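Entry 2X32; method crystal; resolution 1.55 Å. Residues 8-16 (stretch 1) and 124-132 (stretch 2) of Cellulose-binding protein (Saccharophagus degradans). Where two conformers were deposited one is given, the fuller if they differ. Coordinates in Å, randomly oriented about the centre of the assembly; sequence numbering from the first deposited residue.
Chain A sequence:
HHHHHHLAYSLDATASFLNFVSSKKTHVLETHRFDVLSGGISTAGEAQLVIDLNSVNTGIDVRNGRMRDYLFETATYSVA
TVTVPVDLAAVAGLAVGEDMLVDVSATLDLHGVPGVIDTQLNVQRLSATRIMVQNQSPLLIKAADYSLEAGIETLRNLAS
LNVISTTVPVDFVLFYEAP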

# COMPACT_ATOMS: atom_id res chain seq x y z
N ALA A 8 8.81 9.43 15.82
CA ALA A 8 8.35 8.61 16.92
C ALA A 8 8.52 7.14 16.61
O ALA A 8 8.73 6.33 17.51
CB ALA A 8 6.89 8.92 17.27
N TYR A 9 8.36 6.82 15.32
CA TYR A 9 8.50 5.45 14.81
C TYR A 9 9.15 5.43 13.45
O TYR A 9 8.95 6.33 12.65
CB TYR A 9 7.19 4.66 14.71
CG TYR A 9 6.45 4.46 16.00
CD1 TYR A 9 6.53 3.28 16.71
CD2 TYR A 9 5.65 5.49 16.51
CE1 TYR A 9 5.84 3.16 17.94
CE2 TYR A 9 5.02 5.37 17.68
CZ TYR A 9 5.08 4.22 18.38
OH TYR A 9 4.35 4.21 19.58
N SER A 10 9.87 4.34 13.16
CA SER A 10 10.39 4.09 11.83
C SER A 10 9.82 2.78 11.28
O SER A 10 9.65 1.82 12.03
CB SER A 10 11.91 4.00 11.87
OG SER A 10 12.50 5.26 12.15
N LEU A 11 9.54 2.75 10.00
CA LEU A 11 9.12 1.48 9.37
C LEU A 11 10.27 0.44 9.36
O LEU A 11 11.39 0.73 8.96
CB LEU A 11 8.58 1.67 7.94
CG LEU A 11 7.90 0.41 7.37
CD1 LEU A 11 6.49 0.29 7.87
CD2 LEU A 11 7.90 0.46 5.79
N ASP A 12 9.95 -0.77 9.82
CA ASP A 12 10.82 -1.93 9.63
C ASP A 12 10.52 -2.44 8.23
O ASP A 12 9.60 -3.18 7.99
CB ASP A 12 10.47 -3.00 10.68
CG ASP A 12 11.34 -4.27 10.58
OD1 ASP A 12 12.01 -4.50 9.53
OD2 ASP A 12 11.35 -5.06 11.55
N ALA A 13 11.36 -2.02 7.30
CA ALA A 13 11.09 -2.25 5.89
C ALA A 13 11.20 -3.71 5.54
O ALA A 13 10.48 -4.24 4.69
CB ALA A 13 12.09 -1.48 5.04
N THR A 14 12.10 -4.40 6.19
CA THR A 14 12.26 -5.84 5.86
C THR A 14 11.06 -6.68 6.29
O THR A 14 10.58 -7.58 5.52
CB THR A 14 13.53 -6.45 6.46
OG1 THR A 14 13.44 -6.54 7.88
CG2 THR A 14 14.70 -5.65 6.04
N ALA A 15 10.52 -6.40 7.48
CA ALA A 15 9.41 -7.22 8.01
C ALA A 15 8.04 -6.88 7.44
O ALA A 15 7.11 -7.70 7.44
CB ALA A 15 9.34 -7.11 9.56
N SER A 16 7.98 -5.71 6.84
CA SER A 16 6.71 -5.17 6.34
C SER A 16 6.41 -5.64 4.93
O SER A 16 7.32 -5.79 4.13
CB SER A 16 6.76 -3.64 6.37
OG SER A 16 6.89 -3.16 7.72
N GLN A 124 -1.87 -3.02 16.62
CA GLN A 124 -1.60 -3.88 17.77
C GLN A 124 -0.21 -3.62 18.29
O GLN A 124 0.77 -3.55 17.50
CB GLN A 124 -1.76 -5.35 17.39
CG GLN A 124 -1.63 -6.27 18.62
CD GLN A 124 -1.76 -7.76 18.29
OE1 GLN A 124 -1.42 -8.23 17.20
NE2 GLN A 124 -2.21 -8.50 19.27
N ARG A 125 -0.09 -3.47 19.61
CA ARG A 125 1.22 -3.33 20.22
C ARG A 125 1.87 -4.70 20.42
O ARG A 125 1.27 -5.62 20.99
CB ARG A 125 1.17 -2.60 21.57
CG ARG A 125 2.55 -2.49 22.18
CD ARG A 125 2.59 -1.71 23.47
NE ARG A 125 2.36 -0.28 23.22
CZ ARG A 125 3.25 0.54 22.70
NH1 ARG A 125 4.49 0.14 22.37
NH2 ARG A 125 2.91 1.80 22.45
N LEU A 126 3.10 -4.85 19.94
CA LEU A 126 3.82 -6.08 20.10
C LEU A 126 4.84 -6.09 21.20
O LEU A 126 5.18 -7.16 21.74
CB LEU A 126 4.49 -6.44 18.77
CG LEU A 126 3.61 -6.59 17.55
CD1 LEU A 126 4.47 -7.02 16.36
CD2 LEU A 126 2.51 -7.58 17.75
N SER A 127 5.37 -4.92 21.54
CA SER A 127 6.36 -4.79 22.60
C SER A 127 6.37 -3.32 23.03
O SER A 127 5.60 -2.50 22.51
CB SER A 127 7.74 -5.11 22.04
OG SER A 127 8.26 -4.06 21.22
N ALA A 128 7.29 -2.96 23.94
CA ALA A 128 7.39 -1.57 24.37
C ALA A 128 7.75 -0.61 23.27
O ALA A 128 7.45 0.56 23.38
CB ALA A 128 8.40 -1.41 25.53
N THR A 129 8.35 -1.10 22.16
CA THR A 129 8.77 -0.26 21.06
C THR A 129 8.16 -0.60 19.71
O THR A 129 8.32 0.19 18.77
CB THR A 129 10.28 -0.35 20.87
OG1 THR A 129 10.62 -1.72 20.72
CG2 THR A 129 11.02 0.17 22.11
N ARG A 130 7.43 -1.70 19.57
CA ARG A 130 7.04 -2.16 18.23
C ARG A 130 5.55 -2.29 18.11
O ARG A 130 4.91 -2.78 19.03
CB ARG A 130 7.68 -3.52 17.94
CG ARG A 130 7.55 -4.03 16.54
CD ARG A 130 8.28 -5.40 16.43
NE ARG A 130 8.29 -5.97 15.10
CZ ARG A 130 9.13 -5.63 14.13
NH1 ARG A 130 9.98 -4.63 14.23
NH2 ARG A 130 9.08 -6.27 13.00
N ILE A 131 5.01 -1.80 16.99
CA ILE A 131 3.61 -1.94 16.70
C ILE A 131 3.43 -2.53 15.31
O ILE A 131 4.31 -2.44 14.45
CB ILE A 131 2.87 -0.58 16.85
CG1 ILE A 131 3.32 0.36 15.74
CG2 ILE A 131 3.00 0.01 18.27
CD1 ILE A 131 2.58 1.70 15.74
N MET A 132 2.29 -3.18 15.11
CA MET A 132 1.88 -3.79 13.86
C MET A 132 0.58 -3.13 13.37
O MET A 132 -0.42 -3.06 14.14
CB MET A 132 1.70 -5.31 14.04
CG MET A 132 1.30 -6.02 12.76
SD MET A 132 1.06 -7.81 13.00
CE MET A 132 -0.12 -7.88 14.32
O HOH W 1 5.60 2.76 21.53

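Stretch 1 turns a corner at Ala-8, runs as a short strand around Ser-10, and further on Ala-13 to Ala-15 adopt helical backbone angles. Stretch 2 is a hairpin. Its two arms are joined by a reciprocal pair of backbone hydrogen bonds, Gln-124 N to Met-132 O and Met-132 N to Gln-124 O, both 2.9 Å, and by Leu-126 N to Arg-130 O, also 2.9 Å; Ser-127 N makes a weak bond to the same Arg-130 O at 3.3 Å. No backbone hydrogen bond links the two stretches. Their closest CA atoms, those of Tyr-9 and Thr-129, lie 8.5 Å apart, so the contact is made largely by side chains reaching across the gap, and it buries a modest 242 Å² in total.

Tyr-9 contributes the largest share of that surface. Its CA-to-CB bond points toward stretch 2, and its m rotamer lays the ring against the side chain of Ile-131, which points back toward stretch 1. Ile-131 CD1 sits over one face of the ring, 4.2 Å from Tyr-9 CE1, an apolar contact between two buried residues. Thr-129 meets the ring differently: its carbonyl O lies at the ring edge, near the ring plane, 4.0 Å from Tyr-9 CE1, while its own side chain stays out of contact.

The phenol oxygen extends the tyrosine's reach to polar partners. Tyr-9 OH hydrogen-bonds to water 1 at 2.7 Å, and the same water accepts a hydrogen bond from Arg-125 NH1 at 3.0 Å. The water thus bridges two groups whose direct approach, 4.0 Å from Tyr-9 OH to Arg-125 NH2, is too long for a hydrogen bond. Arg-125 is also anchored within its own hairpin, donating from NH1 to Ser-127 O at 2.9 Å, which helps fix the guanidinium beside the loop. Ser-127 OG in turn accepts a hydrogen bond from Thr-129 N at 3.1 Å, tying the loop back on itself.

The second link is ionic. The CA-to-CB bond of Arg-130 points away from stretch 1, yet its extended side chain, with chi1 to chi3 all t, brings the guanidinium back to Asp-12. There NH1 and NH2 of Arg-130 each donate to Asp-12 OD2 at 3.0 Å, a forked salt bridge in which one carboxylate oxygen receives both bonds. Asp-12 OD2 lies near the guanidinium plane, where the N-H groups are directed. The other carboxylate oxygen serves stretch 1 itself: Asp-12 OD1 accepts from Thr-14 OG1 at 3.0 Å and from Ala-15 N at 3.2 Å. These bonds hold the carboxylate over the segment from Thr-14 to Ala-15 as it receives the arginine. Ala-15 CB completes the contact, 3.6 Å from Arg-130 NH2 at the guanidinium edge. Ser-16 OG donates to Asp-12 O at 2.7 Å, a further tie within stretch 1.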